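Local coordinates for protein pumilio homolog 23 (Arabidopsis thaliana, PDB 5WZJ) that recognises a specific 18S rRNA sequence through a superhelix of packed pumilio repeats and probably regulates translation and stability of target mRNAs, at residues 422-427 / 464-469; 494-499 / 522-527; 501-506 / 538-543; 516-521 / 559-564. One frame throughout, in Å; residues are numbered along the deposited sequence.

In the fold
From the N terminus, contact 1 comes first: it joins the loop 422-427 to the turn that opens helix 468-477, and its loop is complete before the others begin. The remaining three cross one another. Contact 2 runs from 494-499 to 522-527, contact 3 opens at 501-506 before contact 2 has closed, and contact 4 opens at 516-521 and closes last, at 559-564. Helix 518-530 serves both contacts 2 and 4, whose centres are about 14 Å apart. A salt bridge from Lys464 to Glu498 links contacts 1 and 2, while Ser466 packs on Ser504 between contacts 1 and 3. Contacts 1 and 3 touch the RNA; contacts 2 and 4 tie helices behind it.

Contact 1 (422-427 / 464-469); sequences GAKMHV and KDSSGA. With nucleotides of chain B.
Asp465 meets Met425 and Lys424 on the RNA-binding side of the pumilio superhelix, where loop 422-427 packs against the capped turn leading into helix 468-477 of Pumilio repeat 7. The tight part surrounds the buried Asp465 carboxylate. CG of Asp465 stands anti to the backbone N (chi1 -178°), which carries the carboxylate toward loop 422-427. Asp465 OD1 accepts from Ser467 N and from Gly468 N, the latter at 2.8 Å; the two donors come from opposite faces of the carboxylate plane. Asp465 OD2 turns to the other segment and takes Met425 N at 2.8 Å on its syn side, fairly straight (N-H...O 167°). Met425 SD rests 3.8 Å from Gly468 CA, where a CB on the glycine would collide with the sulfur. An alanine in place of Asp465 would probably leave the turn's two N-H groups and Met425 N without this acceptor, and Lys424 without its counter-charge. The solvent side is the exposed Lys424 chain, which bends at chi2 and chi4 and crosses Asp465 at about a right angle. Lys424 NZ nonetheless has three acceptors: Ser467 OG at 2.9 Å, Met425 O and Asp465 OD1, a salt bridge with a weak hydrogen bond at 3.3 Å. Facing the RNA, Ser466 OG donates to O4' of A3 of chain B, and Ser467 OG donates to N3 of the same nucleotide at 2.8 Å.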
# COMPACT_ATOMS: atom_id res chain seq x y z
N GLY A 422 13.31 24.36 -8.83
CA GLY A 422 12.75 23.49 -9.84
C GLY A 422 12.67 22.02 -9.48
O GLY A 422 12.01 21.26 -10.20
N ALA A 423 13.29 21.59 -8.39
CA ALA A 423 13.38 20.17 -8.09
C ALA A 423 12.06 19.63 -7.56
O ALA A 423 11.26 20.35 -6.95
CB ALA A 423 14.48 19.90 -7.06
N LYS A 424 11.82 18.35 -7.82
CA LYS A 424 10.69 17.67 -7.22
C LYS A 424 10.92 17.54 -5.72
O LYS A 424 12.01 17.15 -5.28
CB LYS A 424 10.49 16.30 -7.87
CG LYS A 424 9.34 15.48 -7.28
CD LYS A 424 7.99 16.14 -7.53
CE LYS A 424 6.88 15.44 -6.77
NZ LYS A 424 7.16 15.40 -5.30
N MET A 425 9.91 17.88 -4.92
CA MET A 425 10.09 17.80 -3.47
C MET A 425 10.06 16.35 -2.98
O MET A 425 9.59 15.44 -3.66
CB MET A 425 9.02 18.63 -2.77
CG MET A 425 9.31 20.11 -2.91
SD MET A 425 8.01 21.20 -2.33
CE MET A 425 8.85 22.79 -2.52
N HIS A 426 10.57 16.16 -1.76
CA HIS A 426 10.85 14.84 -1.21
C HIS A 426 9.58 14.21 -0.65
O HIS A 426 8.91 14.81 0.21
CB HIS A 426 11.91 14.98 -0.12
CG HIS A 426 12.51 13.68 0.32
ND1 HIS A 426 12.11 13.03 1.46
CD2 HIS A 426 13.49 12.93 -0.23
CE1 HIS A 426 12.82 11.92 1.61
NE2 HIS A 426 13.67 11.84 0.59
N VAL A 427 9.26 12.99 -1.09
CA VAL A 427 7.97 12.40 -0.73
C VAL A 427 7.87 12.17 0.77
O VAL A 427 6.89 12.56 1.42
CB VAL A 427 7.72 11.10 -1.54
CG1 VAL A 427 6.49 10.38 -1.01
CG2 VAL A 427 7.51 11.44 -3.01
N LYS A 464 2.88 24.40 -6.12
CA LYS A 464 2.91 23.80 -7.44
C LYS A 464 3.51 22.41 -7.45
O LYS A 464 3.58 21.79 -8.51
CB LYS A 464 3.71 24.69 -8.41
CG LYS A 464 3.11 26.08 -8.60
CD LYS A 464 3.96 26.92 -9.54
CE LYS A 464 3.51 28.38 -9.48
NZ LYS A 464 4.32 29.28 -10.35
N ASP A 465 3.97 21.91 -6.31
CA ASP A 465 4.57 20.59 -6.21
C ASP A 465 3.52 19.62 -5.71
O ASP A 465 2.80 19.92 -4.75
CB ASP A 465 5.78 20.61 -5.28
CG ASP A 465 6.48 19.26 -5.19
OD1 ASP A 465 5.99 18.36 -4.46
OD2 ASP A 465 7.53 19.10 -5.84
N SER A 466 3.42 18.44 -6.34
CA SER A 466 2.36 17.50 -5.99
C SER A 466 2.54 16.91 -4.60
O SER A 466 1.55 16.42 -4.02
CB SER A 466 2.28 16.38 -7.04
OG SER A 466 3.51 15.67 -7.11
N SER A 467 3.75 16.94 -4.04
CA SER A 467 3.94 16.61 -2.62
C SER A 467 3.87 17.85 -1.73
O SER A 467 3.23 17.81 -0.67
CB SER A 467 5.28 15.90 -2.41
OG SER A 467 5.35 14.72 -3.20
N GLY A 468 4.52 18.94 -2.13
CA GLY A 468 4.47 20.16 -1.34
C GLY A 468 3.07 20.70 -1.14
O GLY A 468 2.74 21.23 -0.07
N ALA A 469 2.21 20.58 -2.15
CA ALA A 469 0.83 21.05 -2.01
C ALA A 469 0.12 20.35 -0.85
O ALA A 469 -0.68 20.97 -0.14
CB ALA A 469 0.07 20.84 -3.32
P A B 3 -1.35 10.57 -7.77
OP1 A B 3 -1.09 9.71 -8.96
OP2 A B 3 -2.15 10.04 -6.63
O5' A B 3 0.06 11.06 -7.23
C5' A B 3 1.00 11.70 -8.09
C4' A B 3 2.22 12.15 -7.32
O4' A B 3 1.85 13.19 -6.37
C3' A B 3 2.91 11.09 -6.47
O3' A B 3 3.80 10.28 -7.22
C2' A B 3 3.60 11.92 -5.39
O2' A B 3 4.83 12.46 -5.86
C1' A B 3 2.62 13.07 -5.20
N9 A B 3 1.71 12.86 -4.06
C8 A B 3 0.35 12.61 -4.10
N7 A B 3 -0.19 12.51 -2.90
C5 A B 3 0.89 12.71 -2.03
C6 A B 3 0.99 12.73 -0.63
N6 A B 3 -0.04 12.53 0.19
N1 A B 3 2.21 12.97 -0.08
C2 A B 3 3.26 13.17 -0.88
N3 A B 3 3.28 13.18 -2.22
C4 A B 3 2.06 12.93 -2.73

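Contact 2 (494-499 / 522-527)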
# COMPACT_ATOMS: atom_id res chain seq x y z
N GLY A 494 -1.80 36.20 -7.04
CA GLY A 494 -1.15 36.26 -8.33
C GLY A 494 -0.80 34.92 -8.92
O GLY A 494 -0.37 34.86 -10.07
N HIS A 495 -0.99 33.83 -8.17
CA HIS A 495 -0.64 32.51 -8.67
C HIS A 495 -1.79 31.53 -8.63
O HIS A 495 -1.60 30.36 -8.97
CB HIS A 495 0.54 31.94 -7.87
CG HIS A 495 1.82 32.67 -8.12
ND1 HIS A 495 2.21 33.76 -7.37
CD2 HIS A 495 2.77 32.50 -9.06
CE1 HIS A 495 3.35 34.22 -7.83
NE2 HIS A 495 3.72 33.48 -8.86
N PHE A 496 -2.98 31.97 -8.22
CA PHE A 496 -4.08 31.02 -8.14
C PHE A 496 -4.49 30.53 -9.52
O PHE A 496 -4.93 29.38 -9.65
CB PHE A 496 -5.25 31.65 -7.39
CG PHE A 496 -4.98 31.84 -5.92
CD1 PHE A 496 -4.98 30.74 -5.06
CD2 PHE A 496 -4.70 33.10 -5.41
CE1 PHE A 496 -4.72 30.90 -3.70
CE2 PHE A 496 -4.45 33.26 -4.03
CZ PHE A 496 -4.45 32.16 -3.19
N GLY A 497 -4.35 31.38 -10.54
CA GLY A 497 -4.68 30.94 -11.89
C GLY A 497 -3.81 29.78 -12.35
O GLY A 497 -4.32 28.75 -12.80
N GLU A 498 -2.49 29.94 -12.22
CA GLU A 498 -1.57 28.87 -12.60
C GLU A 498 -1.79 27.62 -11.76
O GLU A 498 -1.77 26.50 -12.28
CB GLU A 498 -0.13 29.36 -12.49
CG GLU A 498 0.88 28.38 -13.04
CD GLU A 498 2.31 28.77 -12.70
OE1 GLU A 498 2.55 29.94 -12.32
OE2 GLU A 498 3.19 27.89 -12.81
N LEU A 499 -2.03 27.80 -10.45
CA LEU A 499 -2.26 26.65 -9.58
C LEU A 499 -3.50 25.87 -10.00
O LEU A 499 -3.52 24.63 -9.91
CB LEU A 499 -2.41 27.11 -8.13
CG LEU A 499 -1.14 27.29 -7.32
CD1 LEU A 499 -1.52 27.90 -5.97
CD2 LEU A 499 -0.47 25.94 -7.15
N GLU A 522 -12.83 36.68 -3.36
CA GLU A 522 -13.00 37.45 -4.59
C GLU A 522 -11.71 37.53 -5.38
O GLU A 522 -11.72 37.41 -6.61
CB GLU A 522 -13.52 38.84 -4.25
CG GLU A 522 -13.81 39.65 -5.48
CD GLU A 522 -14.64 40.89 -5.19
OE1 GLU A 522 -14.92 41.17 -4.00
OE2 GLU A 522 -15.01 41.56 -6.18
N ALA A 523 -10.57 37.73 -4.70
CA ALA A 523 -9.30 37.76 -5.40
C ALA A 523 -9.01 36.43 -6.10
O ALA A 523 -8.59 36.41 -7.26
CB ALA A 523 -8.17 38.12 -4.43
N ILE A 524 -9.24 35.31 -5.41
CA ILE A 524 -9.04 34.00 -6.04
C ILE A 524 -9.99 33.83 -7.22
O ILE A 524 -9.60 33.34 -8.29
CB ILE A 524 -9.24 32.87 -5.00
CG1 ILE A 524 -8.11 32.87 -3.97
CG2 ILE A 524 -9.33 31.51 -5.72
CD1 ILE A 524 -8.45 32.04 -2.73
N ALA A 525 -11.26 34.19 -7.03
CA ALA A 525 -12.24 34.03 -8.11
C ALA A 525 -11.86 34.87 -9.32
O ALA A 525 -11.98 34.42 -10.47
CB ALA A 525 -13.63 34.41 -7.60
N SER A 526 -11.36 36.08 -9.07
CA SER A 526 -10.91 36.95 -10.15
C SER A 526 -9.74 36.32 -10.91
O SER A 526 -9.66 36.44 -12.14
CB SER A 526 -10.52 38.30 -9.55
OG SER A 526 -10.10 39.21 -10.54
N GLU A 527 -8.83 35.65 -10.21
CA GLU A 527 -7.69 35.04 -10.88
C GLU A 527 -8.11 33.84 -11.73
O GLU A 527 -7.61 33.65 -12.84
CB GLU A 527 -6.62 34.65 -9.87
CG GLU A 527 -5.93 35.86 -9.25
CD GLU A 527 -4.76 35.48 -8.34
OE1 GLU A 527 -4.58 36.14 -7.29
OE2 GLU A 527 -4.02 34.54 -8.68
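Gly497 and Glu527 bring the backbones closest, with their CA atoms 5.2 Å apart. Here the start of helix 496-501 meets the side of helix 518-530 in Pumilio repeat 8. A CB on Gly497 would come within 3.4 Å of Glu527 O, so the absent side chain suits the close approach; Gly494, at a positive phi of 87°, also occupies a backbone shape that calls for glycine. Glu527 carries the polar half of the contact. Its chain is extended beyond CG and reaches the backbone N-H groups at the front of the helix. Glu527 OE1 accepts from Gly494 N at 2.8 Å, in a bond with an N-H...O angle of 167° whose donor lies on the syn side but out of the carboxylate plane. Glu527 OE2 accepts from Phe496 N at 2.8 Å, nearly in line with its C-O bond though more bent at the hydrogen. A carboxylate gripped at a helix N terminus would probably gain from the partial positive charge there. The apolar half is a CH-pi contact: Ile524 CG1 sits over the centre of the Phe496 ring, 3.5 Å from its centroid and 6° off the normal. Glu527 CD lies at the edge of this ring, in its plane. Around the pair, helix 503-514 packs Cys512 against Phe496, and Val509 and Phe513 against Ile524, while helix 550-555 touches the next residue, Ala525.

Contact 3 (501-506 / 538-543). With nucleotides of chain B.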
# COMPACT_ATOMS: atom_id res chain seq x y z
N LEU A 501 -4.64 25.27 -12.82
CA LEU A 501 -4.36 24.44 -13.98
C LEU A 501 -3.60 23.17 -13.62
O LEU A 501 -3.70 22.17 -14.34
CB LEU A 501 -3.58 25.26 -15.01
CG LEU A 501 -4.24 26.59 -15.37
CD1 LEU A 501 -3.41 27.39 -16.37
CD2 LEU A 501 -5.65 26.37 -15.90
N HIS A 502 -2.85 23.18 -12.51
CA HIS A 502 -2.25 21.96 -11.98
C HIS A 502 -3.32 21.01 -11.47
O HIS A 502 -4.32 21.42 -10.87
CB HIS A 502 -1.29 22.28 -10.83
CG HIS A 502 0.07 22.74 -11.25
ND1 HIS A 502 0.30 23.99 -11.77
CD2 HIS A 502 1.28 22.12 -11.21
CE1 HIS A 502 1.59 24.13 -12.04
NE2 HIS A 502 2.20 23.00 -11.71
N THR A 503 -3.11 19.71 -11.70
CA THR A 503 -4.00 18.71 -11.15
C THR A 503 -3.98 18.73 -9.62
O THR A 503 -5.03 18.68 -8.97
CB THR A 503 -3.61 17.32 -11.66
OG1 THR A 503 -3.24 17.41 -13.05
CG2 THR A 503 -4.77 16.36 -11.50
N SER A 504 -2.78 18.79 -9.04
CA SER A 504 -2.64 18.84 -7.59
C SER A 504 -2.98 20.23 -7.06
O SER A 504 -3.75 20.36 -6.10
CB SER A 504 -1.21 18.44 -7.19
OG SER A 504 -0.93 18.78 -5.84
N GLY A 505 -2.40 21.27 -7.67
CA GLY A 505 -2.62 22.64 -7.25
C GLY A 505 -4.07 23.07 -7.20
O GLY A 505 -4.42 23.97 -6.43
N SER A 506 -4.93 22.43 -7.99
CA SER A 506 -6.34 22.81 -8.01
C SER A 506 -7.01 22.51 -6.68
O SER A 506 -7.87 23.28 -6.22
CB SER A 506 -7.07 22.12 -9.16
OG SER A 506 -7.25 20.73 -8.92
N THR A 538 -9.14 21.36 -18.52
CA THR A 538 -8.47 20.39 -17.67
C THR A 538 -9.48 19.43 -17.04
O THR A 538 -10.70 19.64 -17.10
CB THR A 538 -7.66 21.09 -16.57
OG1 THR A 538 -8.55 21.70 -15.63
CG2 THR A 538 -6.76 22.15 -17.18
N LYS A 539 -8.96 18.37 -16.42
CA LYS A 539 -9.82 17.35 -15.81
C LYS A 539 -10.56 17.89 -14.59
O LYS A 539 -11.74 17.58 -14.38
CB LYS A 539 -8.99 16.12 -15.43
N GLN A 540 -9.88 18.71 -13.79
CA GLN A 540 -10.44 19.25 -12.56
C GLN A 540 -11.21 20.55 -12.77
O GLN A 540 -12.06 20.90 -11.93
CB GLN A 540 -9.32 19.49 -11.55
CG GLN A 540 -8.38 20.66 -11.92
CD GLN A 540 -7.34 20.32 -13.00
OE1 GLN A 540 -7.36 19.23 -13.59
NE2 GLN A 540 -6.43 21.26 -13.25
N GLY A 541 -10.92 21.27 -13.86
CA GLY A 541 -11.48 22.58 -14.14
C GLY A 541 -12.98 22.71 -13.94
O GLY A 541 -13.45 23.57 -13.19
N PRO A 542 -13.76 21.86 -14.63
CA PRO A 542 -15.22 21.93 -14.44
C PRO A 542 -15.65 21.86 -12.99
O PRO A 542 -16.54 22.62 -12.58
CB PRO A 542 -15.72 20.73 -15.25
CG PRO A 542 -14.71 20.57 -16.32
CD PRO A 542 -13.39 20.92 -15.70
N TYR A 543 -15.04 20.99 -12.19
CA TYR A 543 -15.44 20.92 -10.79
C TYR A 543 -15.00 22.16 -10.02
O TYR A 543 -15.73 22.65 -9.14
CB TYR A 543 -14.87 19.66 -10.14
CG TYR A 543 -14.96 19.71 -8.64
CD1 TYR A 543 -16.15 19.45 -7.98
CD2 TYR A 543 -13.85 20.06 -7.88
CE1 TYR A 543 -16.24 19.51 -6.59
CE2 TYR A 543 -13.93 20.12 -6.49
CZ TYR A 543 -15.12 19.85 -5.85
OH TYR A 543 -15.17 19.92 -4.47
O5' G B 1 -11.31 11.72 -10.44
C5' G B 1 -10.60 12.01 -11.64
C4' G B 1 -9.65 13.17 -11.47
O4' G B 1 -10.40 14.40 -11.29
C3' G B 1 -8.73 13.10 -10.26
O3' G B 1 -7.57 12.31 -10.49
C2' G B 1 -8.41 14.57 -10.00
O2' G B 1 -7.39 15.03 -10.88
C1' G B 1 -9.72 15.26 -10.40
N9 G B 1 -10.59 15.51 -9.23
C8 G B 1 -11.49 14.64 -8.64
N7 G B 1 -12.11 15.15 -7.61
C5 G B 1 -11.58 16.44 -7.50
C6 G B 1 -11.86 17.47 -6.57
O6 G B 1 -12.66 17.45 -5.62
N1 G B 1 -11.10 18.61 -6.82
C2 G B 1 -10.18 18.75 -7.84
N2 G B 1 -9.54 19.93 -7.91
N3 G B 1 -9.91 17.79 -8.72
C4 G B 1 -10.64 16.67 -8.49
P G B 2 -7.02 11.28 -9.37
OP1 G B 2 -6.43 10.11 -10.07
OP2 G B 2 -8.06 11.08 -8.33
O5' G B 2 -5.80 12.05 -8.71
C5' G B 2 -4.89 12.80 -9.50
C4' G B 2 -3.84 13.46 -8.63
O4' G B 2 -4.45 14.47 -7.79
C3' G B 2 -3.11 12.55 -7.67
O3' G B 2 -2.02 11.91 -8.33
C2' G B 2 -2.66 13.48 -6.54
O2' G B 2 -1.37 14.01 -6.81
C1' G B 2 -3.69 14.63 -6.62
N9 G B 2 -4.59 14.74 -5.46
C8 G B 2 -5.64 13.95 -5.04
N7 G B 2 -6.21 14.40 -3.94
C5 G B 2 -5.49 15.56 -3.63
C6 G B 2 -5.61 16.49 -2.56
O6 G B 2 -6.42 16.48 -1.63
N1 G B 2 -4.66 17.50 -2.64
C2 G B 2 -3.70 17.61 -3.61
N2 G B 2 -2.87 18.66 -3.53
N3 G B 2 -3.57 16.76 -4.62
C4 G B 2 -4.49 15.77 -4.56
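Gln540 reaches across from the turn before helix 541-547 to Ser506 and to Leu501, at the junction of helices 496-501 and 503-514. Gln540 CB lies 3.4 Å from N3 of the base G1 of chain B. With chi1 at 70°, Gln540 CG stands between the backbone N and the carbonyl carbon and presses on Ser506, 3.2 Å from its OG. The chain then bends at chi2 (-78°), and Gln540 CD lies 3.9 Å from His502 O. Gln540 NE2 makes a weak, bent hydrogen bond to Leu501 O at 3.1 Å and a further hydrogen bond to Ser500 O, which together pin the amide to the end of helix 496-501. An alanine here would probably leave Leu501 O and Ser500 O without this donor and open a gap beside Ser506. That serine is itself fixed: Ser506 OG donates to Thr503 O from above the carbonyl plane and accepts from G1 N2 of chain B at 2.6 Å. Two residues earlier, Ser504 OG accepts from N2 of G2 of chain B at 3.0 Å (N-H...O 169°). Tyr543 CE2 comes to 3.1 Å from G1 O6 of chain B, the tyrosine OH being held by Glu510. Helix 503-514 thus offers one serine to each of two successive guanines, and Gln540 and Tyr543 close in on G1, as on the concave RNA-binding surface of pumilio proteins.

Contact 4 (516-521 / 559-564); sequences CNLTLR and QWKSRQ
Trp560, the first residue of 559-564 to make contact, meets Arg521 near the start of helix 518-530. Trp560 CH2 comes within 3.6 Å of Arg521 O, and Arg521 C lies at the ring edge, in its plane. Indole NE1 is spent elsewhere, on Leu548 O. Next along the helix, Lys561 crosses Leu518 at about a right angle: Leu518 CD1 is 4.0 Å from Lys561 CG and 3.9 Å from Lys561 O, and the end of the lysine leads away. One turn beyond Trp560, Gln564 does two jobs. Gln564 CG, anti to the carbonyl carbon (chi1 -72°), sits 3.4 Å above the centre of the Trp560 ring. Gln564 OE1 accepts from Arg521 NH1 at 2.7 Å, nearly in line with the amide C=O but bent at the hydrogen (136°), the amide and guanidinium planes being turned 63° apart. Arg521 is further steadied by NH2 to Asp514 O and by a weak bond from NE to Cys516 O, both before its own helix. Within the C-terminal end of the superhelix, helix 557-565 thus lies against helix 518-530, with Phe513 of helix 503-514 touching Trp560 and Gln564, and Tyr553 of helix 550-555 meeting Trp560 edge-to-face.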
# COMPACT_ATOMS: atom_id res chain seq x y z
N CYS A 516 -10.75 31.31 3.32
CA CYS A 516 -10.64 32.75 3.12
C CYS A 516 -11.89 33.51 3.51
O CYS A 516 -13.01 32.98 3.47
CB CYS A 516 -10.34 33.07 1.65
SG CYS A 516 -8.66 32.87 1.24
N ASN A 517 -11.69 34.79 3.82
CA ASN A 517 -12.75 35.78 3.94
C ASN A 517 -13.22 36.21 2.55
O ASN A 517 -12.65 35.82 1.53
CB ASN A 517 -12.25 36.98 4.75
CG ASN A 517 -10.98 37.61 4.16
OD1 ASN A 517 -10.85 37.76 2.94
ND2 ASN A 517 -10.04 37.98 5.03
N LEU A 518 -14.26 37.06 2.50
CA LEU A 518 -14.83 37.49 1.22
C LEU A 518 -13.78 38.15 0.33
O LEU A 518 -13.75 37.91 -0.88
CB LEU A 518 -16.00 38.44 1.44
CG LEU A 518 -16.58 39.08 0.16
CD1 LEU A 518 -17.04 38.02 -0.84
CD2 LEU A 518 -17.73 40.03 0.47
N THR A 519 -12.92 38.98 0.92
CA THR A 519 -11.94 39.72 0.12
C THR A 519 -11.02 38.79 -0.64
O THR A 519 -10.78 38.97 -1.83
CB THR A 519 -11.13 40.64 1.03
OG1 THR A 519 -12.01 41.56 1.67
CG2 THR A 519 -10.10 41.40 0.21
N LEU A 520 -10.49 37.77 0.04
CA LEU A 520 -9.56 36.88 -0.65
C LEU A 520 -10.30 35.88 -1.53
O LEU A 520 -9.75 35.46 -2.56
CB LEU A 520 -8.67 36.18 0.37
CG LEU A 520 -7.65 37.15 1.00
CD1 LEU A 520 -7.07 36.60 2.31
CD2 LEU A 520 -6.53 37.51 0.01
N ARG A 521 -11.53 35.50 -1.18
CA ARG A 521 -12.32 34.67 -2.09
C ARG A 521 -12.54 35.38 -3.41
O ARG A 521 -12.44 34.76 -4.48
CB ARG A 521 -13.67 34.32 -1.46
CG ARG A 521 -13.54 33.27 -0.39
CD ARG A 521 -14.90 32.81 0.09
NE ARG A 521 -14.75 31.86 1.18
CZ ARG A 521 -15.73 31.12 1.67
NH1 ARG A 521 -16.95 31.20 1.15
NH2 ARG A 521 -15.49 30.28 2.67
N GLN A 559 -24.39 39.30 -6.45
CA GLN A 559 -25.07 38.15 -5.87
C GLN A 559 -24.07 37.07 -5.46
O GLN A 559 -24.24 36.43 -4.42
CB GLN A 559 -26.11 37.62 -6.87
CG GLN A 559 -27.23 38.63 -7.19
CD GLN A 559 -28.29 38.08 -8.15
OE1 GLN A 559 -28.22 36.94 -8.58
NE2 GLN A 559 -29.27 38.91 -8.47
N TRP A 560 -23.01 36.88 -6.25
CA TRP A 560 -21.96 35.93 -5.87
C TRP A 560 -21.37 36.29 -4.52
O TRP A 560 -21.21 35.43 -3.65
CB TRP A 560 -20.87 35.91 -6.95
CG TRP A 560 -19.76 34.91 -6.71
CD1 TRP A 560 -19.71 33.64 -7.18
CD2 TRP A 560 -18.54 35.12 -5.97
NE1 TRP A 560 -18.54 33.03 -6.78
CE2 TRP A 560 -17.80 33.92 -6.04
CE3 TRP A 560 -18.00 36.19 -5.26
CZ2 TRP A 560 -16.56 33.76 -5.42
CZ3 TRP A 560 -16.76 36.04 -4.65
CH2 TRP A 560 -16.05 34.83 -4.73
N LYS A 561 -21.06 37.58 -4.32
CA LYS A 561 -20.44 38.02 -3.07
C LYS A 561 -21.37 37.82 -1.87
O LYS A 561 -20.92 37.37 -0.81
CB LYS A 561 -20.01 39.49 -3.17
CG LYS A 561 -18.75 39.72 -3.99
CD LYS A 561 -18.70 41.14 -4.58
CE LYS A 561 -18.42 42.19 -3.52
NZ LYS A 561 -18.44 43.58 -4.09
N SER A 562 -22.65 38.16 -2.01
CA SER A 562 -23.54 38.00 -0.86
C SER A 562 -23.78 36.54 -0.53
O SER A 562 -23.96 36.19 0.65
CB SER A 562 -24.87 38.72 -1.10
OG SER A 562 -25.49 38.24 -2.27
N ARG A 563 -23.76 35.64 -1.52
CA ARG A 563 -23.84 34.22 -1.19
C ARG A 563 -22.54 33.74 -0.55
O ARG A 563 -22.57 32.91 0.38
CB ARG A 563 -24.18 33.39 -2.42
CG ARG A 563 -25.50 33.81 -3.06
CD ARG A 563 -26.04 32.76 -4.01
NE ARG A 563 -26.50 31.58 -3.28
CZ ARG A 563 -27.19 30.59 -3.84
NH1 ARG A 563 -27.51 30.65 -5.13
NH2 ARG A 563 -27.57 29.55 -3.11
N GLN A 564 -21.39 34.25 -1.00
CA GLN A 564 -20.12 33.85 -0.40
C GLN A 564 -19.99 34.38 1.03
O GLN A 564 -19.58 33.65 1.94
CB GLN A 564 -18.95 34.33 -1.25
CG GLN A 564 -18.79 33.57 -2.57
CD GLN A 564 -18.48 32.09 -2.37
OE1 GLN A 564 -17.84 31.70 -1.39
NE2 GLN A 564 -18.95 31.26 -3.29